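Local coordinates for protein abietadiene synthase, chloroplastic (PDB 3S9V) that belongs to the terpene synthase family of largely helical enzymes and combines an N-terminal terpene synthase domain with a metal-binding domain, at residues 592-597 / 648-653; 525-530 / 642-647; 515-520 / 743-748. All blocks are in the same frame, centred on the assembly; numbering follows the deposited sequence.

Contact 1. Residues 592-597 / 648-653; sequences ERQGRD and SALFTG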
loop_
_atom_site.group_PDB
_atom_site.type_symbol
_atom_site.label_atom_id
_atom_site.label_comp_id
_atom_site.label_asym_id
_atom_site.label_seq_id
_atom_site.Cartn_x
_atom_site.Cartn_y
_atom_site.Cartn_z
ATOM N N GLU A 592 -6.548 -36.884 -10.589
ATOM C CA GLU A 592 -5.742 -37.342 -9.467
ATOM C C GLU A 592 -5.718 -36.359 -8.297
ATOM O O GLU A 592 -5.620 -36.770 -7.141
ATOM C CB GLU A 592 -4.322 -37.631 -9.951
ATOM C CG GLU A 592 -4.294 -38.685 -11.048
ATOM C CD GLU A 592 -2.968 -38.756 -11.773
ATOM O OE1 GLU A 592 -2.894 -39.479 -12.792
ATOM O OE2 GLU A 592 -2.003 -38.094 -11.328
ATOM N N ARG A 593 -5.820 -35.066 -8.594
ATOM C CA ARG A 593 -5.801 -34.043 -7.550
ATOM C C ARG A 593 -7.197 -33.732 -7.012
ATOM O O ARG A 593 -7.336 -33.068 -5.989
ATOM C CB ARG A 593 -5.142 -32.763 -8.083
ATOM C CG ARG A 593 -3.747 -33.000 -8.652
ATOM C CD ARG A 593 -3.091 -31.732 -9.186
ATOM N NE ARG A 593 -2.833 -30.754 -8.132
ATOM C CZ ARG A 593 -1.706 -30.056 -8.023
ATOM N NH1 ARG A 593 -1.552 -29.181 -7.036
ATOM N NH2 ARG A 593 -0.722 -30.240 -8.894
ATOM N N GLN A 594 -8.227 -34.223 -7.693
ATOM C CA GLN A 594 -9.600 -33.978 -7.275
ATOM C C GLN A 594 -10.306 -35.206 -6.710
ATOM O O GLN A 594 -11.365 -35.091 -6.096
ATOM C CB GLN A 594 -10.417 -33.429 -8.448
ATOM C CG GLN A 594 -10.040 -32.021 -8.866
ATOM C CD GLN A 594 -10.097 -31.044 -7.708
ATOM O OE1 GLN A 594 -11.031 -31.070 -6.903
ATOM N NE2 GLN A 594 -9.101 -30.173 -7.622
ATOM N N GLY A 595 -9.732 -36.381 -6.927
ATOM C CA GLY A 595 -10.344 -37.589 -6.409
ATOM C C GLY A 595 -11.564 -38.046 -7.186
ATOM O O GLY A 595 -12.331 -38.880 -6.707
ATOM N N ARG A 596 -11.754 -37.499 -8.383
ATOM C CA ARG A 596 -12.882 -37.880 -9.233
ATOM C C ARG A 596 -12.572 -37.468 -10.668
ATOM O O ARG A 596 -11.645 -36.696 -10.907
ATOM C CB ARG A 596 -14.177 -37.201 -8.762
ATOM C CG ARG A 596 -14.173 -35.681 -8.866
ATOM C CD ARG A 596 -15.518 -35.089 -8.474
ATOM N NE ARG A 596 -15.458 -33.633 -8.365
ATOM C CZ ARG A 596 -15.313 -32.804 -9.396
ATOM N NH1 ARG A 596 -15.217 -33.282 -10.631
ATOM N NH2 ARG A 596 -15.256 -31.493 -9.190
ATOM N N ASP A 597 -13.335 -37.985 -11.627
ATOM C CA ASP A 597 -13.102 -37.627 -13.021
ATOM C C ASP A 597 -13.519 -36.174 -13.263
ATOM O O ASP A 597 -14.578 -35.727 -12.810
ATOM C CB ASP A 597 -13.865 -38.559 -13.962
ATOM C CG ASP A 597 -13.504 -38.329 -15.416
ATOM O OD1 ASP A 597 -12.295 -38.359 -15.742
ATOM O OD2 ASP A 597 -14.422 -38.115 -16.234
ATOM N N SER A 648 -8.101 -23.703 -14.076
ATOM C CA SER A 648 -6.982 -23.529 -13.148
ATOM C C SER A 648 -7.378 -23.867 -11.695
ATOM O O SER A 648 -6.555 -24.364 -10.922
ATOM C CB SER A 648 -6.476 -22.084 -13.191
ATOM O OG SER A 648 -5.951 -21.751 -14.461
ATOM N N ALA A 649 -8.633 -23.587 -11.336
ATOM C CA ALA A 649 -9.155 -23.832 -9.990
ATOM C C ALA A 649 -9.108 -25.297 -9.548
ATOM O O ALA A 649 -9.376 -25.608 -8.387
ATOM C CB ALA A 649 -10.590 -23.313 -9.890
ATOM N N LEU A 650 -8.796 -26.196 -10.473
ATOM C CA LEU A 650 -8.697 -27.618 -10.152
ATOM C C LEU A 650 -7.296 -27.946 -9.650
ATOM O O LEU A 650 -7.061 -29.028 -9.125
ATOM C CB LEU A 650 -8.959 -28.470 -11.397
ATOM C CG LEU A 650 -10.372 -28.760 -11.898
ATOM C CD1 LEU A 650 -11.259 -27.555 -11.731
ATOM C CD2 LEU A 650 -10.274 -29.179 -13.357
ATOM N N PHE A 651 -6.368 -27.008 -9.802
ATOM C CA PHE A 651 -4.986 -27.264 -9.410
ATOM C C PHE A 651 -4.374 -26.365 -8.340
ATOM O O PHE A 651 -3.188 -26.047 -8.397
ATOM C CB PHE A 651 -4.106 -27.247 -10.666
ATOM C CG PHE A 651 -4.573 -28.195 -11.736
ATOM C CD1 PHE A 651 -5.650 -27.866 -12.555
ATOM C CD2 PHE A 651 -3.958 -29.436 -11.900
ATOM C CE1 PHE A 651 -6.111 -28.759 -13.520
ATOM C CE2 PHE A 651 -4.409 -30.336 -12.860
ATOM C CZ PHE A 651 -5.489 -30.000 -13.673
ATOM N N THR A 652 -5.171 -25.990 -7.346
ATOM C CA THR A 652 -4.697 -25.125 -6.264
ATOM C C THR A 652 -3.949 -25.883 -5.164
ATOM O O THR A 652 -3.117 -25.313 -4.458
ATOM C CB THR A 652 -5.870 -24.389 -5.614
ATOM O OG1 THR A 652 -6.798 -25.351 -5.102
ATOM C CG2 THR A 652 -6.579 -23.496 -6.640
ATOM N N GLY A 653 -4.249 -27.169 -5.021
ATOM C CA GLY A 653 -3.597 -27.960 -3.995
ATOM C C GLY A 653 -4.612 -28.521 -3.024
ATOM O O GLY A 653 -4.275 -29.317 -2.151
HETATM O O HOH W 1 -5.487 -29.301 -6.877
#

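Contact 2. Residues 525-530 / 642-647; sequences EVYTKT and GTVVLI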
loop_
_atom_site.group_PDB
_atom_site.type_symbol
_atom_site.label_atom_id
_atom_site.label_comp_id
_atom_site.label_asym_id
_atom_site.label_seq_id
_atom_site.Cartn_x
_atom_site.Cartn_y
_atom_site.Cartn_z
ATOM N N GLU A 525 1.066 -23.445 -14.635
ATOM C CA GLU A 525 1.237 -24.170 -15.888
ATOM C C GLU A 525 -0.100 -24.302 -16.605
ATOM O O GLU A 525 -0.234 -23.922 -17.771
ATOM C CB GLU A 525 1.816 -25.565 -15.616
ATOM C CG GLU A 525 2.065 -26.409 -16.860
ATOM C CD GLU A 525 2.116 -27.900 -16.547
ATOM O OE1 GLU A 525 2.855 -28.291 -15.618
ATOM O OE2 GLU A 525 1.416 -28.684 -17.229
ATOM N N VAL A 526 -1.087 -24.836 -15.896
ATOM C CA VAL A 526 -2.410 -25.033 -16.464
ATOM C C VAL A 526 -3.081 -23.713 -16.833
ATOM O O VAL A 526 -3.846 -23.652 -17.781
ATOM C CB VAL A 526 -3.317 -25.821 -15.497
ATOM C CG1 VAL A 526 -4.689 -26.024 -16.123
ATOM C CG2 VAL A 526 -2.677 -27.172 -15.174
ATOM N N TYR A 527 -2.781 -22.662 -16.082
ATOM C CA TYR A 527 -3.349 -21.343 -16.342
ATOM C C TYR A 527 -2.793 -20.863 -17.682
ATOM O O TYR A 527 -3.523 -20.376 -18.546
ATOM C CB TYR A 527 -2.938 -20.379 -15.217
ATOM C CG TYR A 527 -3.599 -19.025 -15.250
ATOM C CD1 TYR A 527 -3.360 -18.133 -16.290
ATOM C CD2 TYR A 527 -4.464 -18.632 -14.229
ATOM C CE1 TYR A 527 -3.966 -16.880 -16.314
ATOM C CE2 TYR A 527 -5.070 -17.389 -14.241
ATOM C CZ TYR A 527 -4.818 -16.513 -15.286
ATOM O OH TYR A 527 -5.418 -15.273 -15.296
ATOM N N THR A 528 -1.486 -21.024 -17.843
ATOM C CA THR A 528 -0.801 -20.614 -19.055
ATOM C C THR A 528 -1.263 -21.374 -20.298
ATOM O O THR A 528 -1.526 -20.766 -21.340
ATOM C CB THR A 528 0.710 -20.796 -18.889
ATOM O OG1 THR A 528 1.159 -19.995 -17.787
ATOM C CG2 THR A 528 1.442 -20.393 -20.167
ATOM N N LYS A 529 -1.355 -22.696 -20.196
ATOM C CA LYS A 529 -1.791 -23.502 -21.330
ATOM C C LYS A 529 -3.232 -23.188 -21.699
ATOM O O LYS A 529 -3.559 -23.021 -22.874
ATOM C CB LYS A 529 -1.634 -24.990 -21.021
ATOM C CG LYS A 529 -0.181 -25.453 -21.097
ATOM C CD LYS A 529 0.002 -26.861 -20.564
ATOM C CE LYS A 529 1.475 -27.258 -20.600
ATOM N NZ LYS A 529 1.722 -28.577 -19.951
ATOM N N THR A 530 -4.089 -23.093 -20.691
ATOM C CA THR A 530 -5.491 -22.794 -20.927
ATOM C C THR A 530 -5.676 -21.408 -21.544
ATOM O O THR A 530 -6.478 -21.243 -22.457
ATOM C CB THR A 530 -6.295 -22.890 -19.628
ATOM O OG1 THR A 530 -5.980 -24.128 -18.972
ATOM C CG2 THR A 530 -7.779 -22.861 -19.929
ATOM N N GLY A 642 -13.255 -16.462 -17.696
ATOM C CA GLY A 642 -13.928 -17.455 -16.881
ATOM C C GLY A 642 -13.350 -18.854 -17.076
ATOM O O GLY A 642 -13.125 -19.576 -16.107
ATOM N N THR A 643 -13.118 -19.227 -18.333
ATOM C CA THR A 643 -12.579 -20.542 -18.706
ATOM C C THR A 643 -11.216 -20.808 -18.061
ATOM O O THR A 643 -10.982 -21.884 -17.492
ATOM C CB THR A 643 -12.462 -20.647 -20.251
ATOM O OG1 THR A 643 -13.778 -20.667 -20.806
ATOM C CG2 THR A 643 -11.699 -21.911 -20.681
ATOM N N VAL A 644 -10.335 -19.815 -18.143
ATOM C CA VAL A 644 -9.008 -19.912 -17.565
ATOM C C VAL A 644 -9.115 -20.189 -16.061
ATOM O O VAL A 644 -8.435 -21.063 -15.522
ATOM C CB VAL A 644 -8.241 -18.602 -17.791
ATOM C CG1 VAL A 644 -6.826 -18.725 -17.229
ATOM C CG2 VAL A 644 -8.226 -18.271 -19.281
ATOM N N VAL A 645 -9.986 -19.448 -15.389
ATOM C CA VAL A 645 -10.185 -19.622 -13.957
ATOM C C VAL A 645 -10.758 -20.986 -13.577
ATOM O O VAL A 645 -10.220 -21.674 -12.713
ATOM C CB VAL A 645 -11.123 -18.533 -13.393
ATOM C CG1 VAL A 645 -11.522 -18.870 -11.962
ATOM C CG2 VAL A 645 -10.422 -17.183 -13.436
ATOM N N LEU A 646 -11.848 -21.375 -14.224
ATOM C CA LEU A 646 -12.495 -22.634 -13.904
ATOM C C LEU A 646 -11.614 -23.869 -14.092
ATOM O O LEU A 646 -11.741 -24.850 -13.355
ATOM C CB LEU A 646 -13.791 -22.753 -14.698
ATOM C CG LEU A 646 -14.817 -21.679 -14.294
ATOM C CD1 LEU A 646 -16.062 -21.778 -15.166
ATOM C CD2 LEU A 646 -15.188 -21.846 -12.827
ATOM N N ILE A 647 -10.712 -23.833 -15.061
ATOM C CA ILE A 647 -9.837 -24.975 -15.253
ATOM C C ILE A 647 -8.644 -24.902 -14.288
ATOM O O ILE A 647 -8.247 -25.914 -13.716
ATOM C CB ILE A 647 -9.388 -25.076 -16.719
ATOM C CG1 ILE A 647 -10.638 -25.244 -17.599
ATOM C CG2 ILE A 647 -8.437 -26.253 -16.898
ATOM C CD1 ILE A 647 -10.364 -25.519 -19.046
#

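Contact 3. Residues 515-520 / 743-748; sequences IFEPEF and YKRLVF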
loop_
_atom_site.group_PDB
_atom_site.type_symbol
_atom_site.label_atom_id
_atom_site.label_comp_id
_atom_site.label_asym_id
_atom_site.label_seq_id
_atom_site.Cartn_x
_atom_site.Cartn_y
_atom_site.Cartn_z
ATOM N N ILE A 515 0.006 -15.223 -8.735
ATOM C CA ILE A 515 0.034 -16.468 -7.945
ATOM C C ILE A 515 1.425 -17.045 -8.142
ATOM O O ILE A 515 1.616 -18.110 -8.725
ATOM C CB ILE A 515 -1.032 -17.509 -8.394
ATOM C CG1 ILE A 515 -0.989 -17.712 -9.911
ATOM C CG2 ILE A 515 -2.407 -17.066 -7.929
ATOM C CD1 ILE A 515 -1.786 -18.925 -10.387
ATOM N N PHE A 516 2.388 -16.298 -7.627
ATOM C CA PHE A 516 3.809 -16.580 -7.718
ATOM C C PHE A 516 4.414 -17.652 -6.811
ATOM O O PHE A 516 5.468 -18.192 -7.132
ATOM C CB PHE A 516 4.543 -15.272 -7.475
ATOM C CG PHE A 516 4.203 -14.641 -6.152
ATOM C CD1 PHE A 516 4.941 -14.933 -5.016
ATOM C CD2 PHE A 516 3.111 -13.780 -6.038
ATOM C CE1 PHE A 516 4.601 -14.381 -3.787
ATOM C CE2 PHE A 516 2.763 -13.224 -4.813
ATOM C CZ PHE A 516 3.509 -13.526 -3.687
ATOM N N GLU A 517 3.777 -17.950 -5.684
ATOM C CA GLU A 517 4.330 -18.935 -4.752
ATOM C C GLU A 517 4.769 -20.242 -5.415
ATOM O O GLU A 517 4.107 -20.735 -6.330
ATOM C CB GLU A 517 3.328 -19.257 -3.631
ATOM C CG GLU A 517 2.934 -18.089 -2.719
ATOM C CD GLU A 517 1.760 -17.271 -3.253
ATOM O OE1 GLU A 517 0.892 -16.872 -2.439
ATOM O OE2 GLU A 517 1.702 -17.023 -4.477
ATOM N N PRO A 518 5.899 -20.820 -4.957
ATOM C CA PRO A 518 6.417 -22.077 -5.513
ATOM C C PRO A 518 5.383 -23.209 -5.470
ATOM O O PRO A 518 5.392 -24.098 -6.324
ATOM C CB PRO A 518 7.631 -22.375 -4.625
ATOM C CG PRO A 518 8.116 -21.007 -4.250
ATOM C CD PRO A 518 6.816 -20.289 -3.929
ATOM N N GLU A 519 4.490 -23.162 -4.482
ATOM C CA GLU A 519 3.461 -24.183 -4.309
ATOM C C GLU A 519 2.427 -24.229 -5.430
ATOM O O GLU A 519 1.772 -25.252 -5.629
ATOM C CB GLU A 519 2.716 -23.972 -2.990
ATOM C CG GLU A 519 3.613 -23.737 -1.787
ATOM C CD GLU A 519 3.657 -22.277 -1.362
ATOM O OE1 GLU A 519 2.643 -21.788 -0.804
ATOM O OE2 GLU A 519 4.701 -21.622 -1.590
ATOM N N PHE A 520 2.273 -23.122 -6.147
ATOM C CA PHE A 520 1.286 -23.036 -7.218
ATOM C C PHE A 520 1.892 -23.157 -8.619
ATOM O O PHE A 520 1.400 -22.553 -9.573
ATOM C CB PHE A 520 0.516 -21.711 -7.099
ATOM C CG PHE A 520 -0.162 -21.511 -5.765
ATOM C CD1 PHE A 520 -1.154 -22.388 -5.328
ATOM C CD2 PHE A 520 0.182 -20.432 -4.946
ATOM C CE1 PHE A 520 -1.798 -22.193 -4.088
ATOM C CE2 PHE A 520 -0.455 -20.230 -3.706
ATOM C CZ PHE A 520 -1.443 -21.111 -3.280
ATOM N N TYR A 743 -8.884 -18.891 -4.467
ATOM C CA TYR A 743 -9.866 -18.771 -5.541
ATOM C C TYR A 743 -10.252 -17.308 -5.772
ATOM O O TYR A 743 -10.531 -16.905 -6.904
ATOM C CB TYR A 743 -11.098 -19.625 -5.235
ATOM C CG TYR A 743 -10.762 -21.091 -5.024
ATOM C CD1 TYR A 743 -10.739 -21.643 -3.745
ATOM C CD2 TYR A 743 -10.418 -21.914 -6.100
ATOM C CE1 TYR A 743 -10.382 -22.978 -3.534
ATOM C CE2 TYR A 743 -10.054 -23.252 -5.902
ATOM C CZ TYR A 743 -10.040 -23.775 -4.615
ATOM O OH TYR A 743 -9.686 -25.088 -4.397
ATOM N N LYS A 744 -10.244 -16.509 -4.705
ATOM C CA LYS A 744 -10.552 -15.087 -4.823
ATOM C C LYS A 744 -9.431 -14.378 -5.581
ATOM O O LYS A 744 -9.678 -13.433 -6.326
ATOM C CB LYS A 744 -10.745 -14.453 -3.435
ATOM C CG LYS A 744 -11.975 -14.992 -2.731
ATOM C CD LYS A 744 -12.534 -14.036 -1.709
ATOM C CE LYS A 744 -11.675 -13.941 -0.476
ATOM N NZ LYS A 744 -12.300 -12.990 0.498
ATOM N N ARG A 745 -8.199 -14.847 -5.396
ATOM C CA ARG A 745 -7.052 -14.270 -6.091
ATOM C C ARG A 745 -7.121 -14.632 -7.579
ATOM O O ARG A 745 -6.852 -13.799 -8.445
ATOM C CB ARG A 745 -5.742 -14.785 -5.482
ATOM C CG ARG A 745 -5.468 -14.279 -4.063
ATOM C CD ARG A 745 -4.294 -15.011 -3.407
ATOM N NE ARG A 745 -3.054 -14.864 -4.163
ATOM C CZ ARG A 745 -1.951 -15.569 -3.938
ATOM N NH1 ARG A 745 -1.921 -16.482 -2.971
ATOM N NH2 ARG A 745 -0.872 -15.360 -4.682
ATOM N N LEU A 746 -7.491 -15.875 -7.875
ATOM C CA LEU A 746 -7.599 -16.312 -9.265
ATOM C C LEU A 746 -8.633 -15.488 -10.011
ATOM O O LEU A 746 -8.435 -15.129 -11.162
ATOM C CB LEU A 746 -7.986 -17.789 -9.342
ATOM C CG LEU A 746 -6.851 -18.791 -9.171
ATOM C CD1 LEU A 746 -7.421 -20.195 -9.116
ATOM C CD2 LEU A 746 -5.866 -18.651 -10.330
ATOM N N VAL A 747 -9.740 -15.188 -9.349
ATOM C CA VAL A 747 -10.783 -14.410 -9.986
ATOM C C VAL A 747 -10.431 -12.926 -10.088
ATOM O O VAL A 747 -10.477 -12.346 -11.172
ATOM C CB VAL A 747 -12.118 -14.552 -9.232
ATOM C CG1 VAL A 747 -13.182 -13.653 -9.877
ATOM C CG2 VAL A 747 -12.579 -15.994 -9.269
ATOM N N PHE A 748 -10.059 -12.326 -8.959
ATOM C CA PHE A 748 -9.742 -10.899 -8.895
ATOM C C PHE A 748 -8.460 -10.482 -9.626
ATOM O O PHE A 748 -8.405 -9.430 -10.258
ATOM C CB PHE A 748 -9.666 -10.469 -7.425
ATOM C CG PHE A 748 -9.652 -8.983 -7.229
ATOM C CD1 PHE A 748 -10.792 -8.229 -7.454
ATOM C CD2 PHE A 748 -8.491 -8.333 -6.830
ATOM C CE1 PHE A 748 -10.777 -6.851 -7.287
ATOM C CE2 PHE A 748 -8.469 -6.953 -6.663
ATOM C CZ PHE A 748 -9.611 -6.217 -6.890
#

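Contact 1. Residues 592-597 / 648-653
The C-terminal end of helix 570-594 meets the loop that follows helix 641-648, in the helical metal-binding domain and far from the centre of the chain. A type I beta turn spans Ser648 to Phe651, and the carbonyl of Leu650 is the main polar point of the contact. Gln594 NE2 donates to Leu650 O at 2.8 Å in a bent bond (141°); the chain of Gln594 is bent at chi2 (-54°), and the N-H enters from above the carbonyl plane while the oxygen lies near the Gln594 amide plane. The other end of that amide is held too, since Gln594 OE1 bonds Leu656 N, so both ends fix the amide's rotation. In the all-alpha terpene synthase fold this loop joins helix 641-648 to helix 658-661, and a water ties it to the end of helix 570-594. The water donates to Leu650 O at 2.8 Å and accepts from Gly653 N at 3.1 Å and from Arg593 NE at 3.3 Å. Arg593, bent at chi3 (65°), crosses Phe651 at about a right angle, its CD 3.7 Å from Phe651 CD2. Phe651 O lies over one face of the guanidinium, while Gly653 CA sits at its edge, 3.9 Å from Arg593 NH1. Lys522 of helix 521-541 touches both Arg593 and Phe651.

Contact 2. Residues 525-530 / 642-647
Helices 521-541 and 641-648 run roughly antiparallel here, the short segment axes 9.1 Å apart at 150°. The most specific interaction is a CH-pi contact: Val644 CG1 stands 3.4 Å from the centroid of the Tyr527 ring, 7° off its normal, so that one methyl rests over the centre of one face. That methyl is anti to the backbone N of Val644. The tyrosine hydroxyl is engaged beyond the pair, by Thr750 OG1. Aliphatic packing fills the remainder. Val526 CG1 meets Ile647 CG2 at 3.8 Å, the two side chains crossing at about a right angle, while Thr530 CG2, anti to its own backbone N, reaches Ile647 CD1 at 3.8 Å and Val644 CA at 4.0 Å. Hydrogen bonds stay within each helix or lead elsewhere: Thr530 OG1 binds Val526 O at a very short 2.5 Å, in the carbonyl plane, and that oxygen also accepts Thr530 N. Thr643 OG1 bonds Gln609 and Arg666. No polar bond joins the two segments; because the Thr530 hydroxyl is bonded back to Val526 O, its methyl CG2 makes most of its contact with the other helix, which implies that the buried seam relies mainly on close apolar packing.

Contact 3. Residues 515-520 / 743-748
Arg745 and Glu517 meet tip to tip, the guanidinium and carboxylate planes 33° apart; Arg745 grips the acid end-on, NH1 to one oxygen and NH2 to the other. Arg745 NH2 donates to Glu517 OE2 at 3.1 Å along a nearly straight path (171°), and Arg745 NH1 to Glu517 OE1 at 2.9 Å; both oxygens use their syn lone pairs. A weak third bond joins Arg745 NH2 to Glu517 OE1. The bend of the arginine at chi3 and of the glutamate at chi2 brings the two ends into line. Arg745 NH2 has a further partner in Phe514 O, which helps fix the guanidinium's rotation. Around the pair stand apolar groups. Ile515 CG2 lies over one face of the guanidinium, 4.0 Å from Arg745 NH2. CG1 of Ile515 is tucked between its own backbone N and carbonyl carbon, and from there Ile515 CD1 reaches Leu746 CD2 at 4.1 Å. The Phe520 ring is turned 83° to the guanidinium plane, with CE2 4.1 Å from Arg745 NH1. Glu517 OE2 lies 3.7 Å from the plane of the Phe516 ring, over its centre; the ring also makes a cation-pi contact with Arg431. The charges of Arg745, paired with it, and Arg287, touching it, would probably favour the ionised form of Glu517. The result is a bidentate arginine-carboxylate salt bridge that clasps the loop between helices 504-514 and 521-541 to helix 741-757, within the alpha-helical bundle of the terpene synthase fold.

How the contacts relate
The three contacts form one cluster on the same side of the chain's centre, with centres about 13 Å (contacts 1 and 2), about 15 Å (1 and 3) and about 12 Å (2 and 3) apart. Contact 3 closes the longest loop and contains the other two; within it the segments of contacts 1 and 2 alternate along the chain. Helix 641-648 runs from contact 2 into the loop of contact 1, while helix 521-541 starts right after the first segment of contact 3. Thr652 OG1 and Tyr743 OH, 3.0 Å apart, probably bond contacts 1 and 3; between contacts 2 and 3, Tyr527 CD2 packs on Leu746 CD2. Distant parts of the sequence thus converge in one helical bundle.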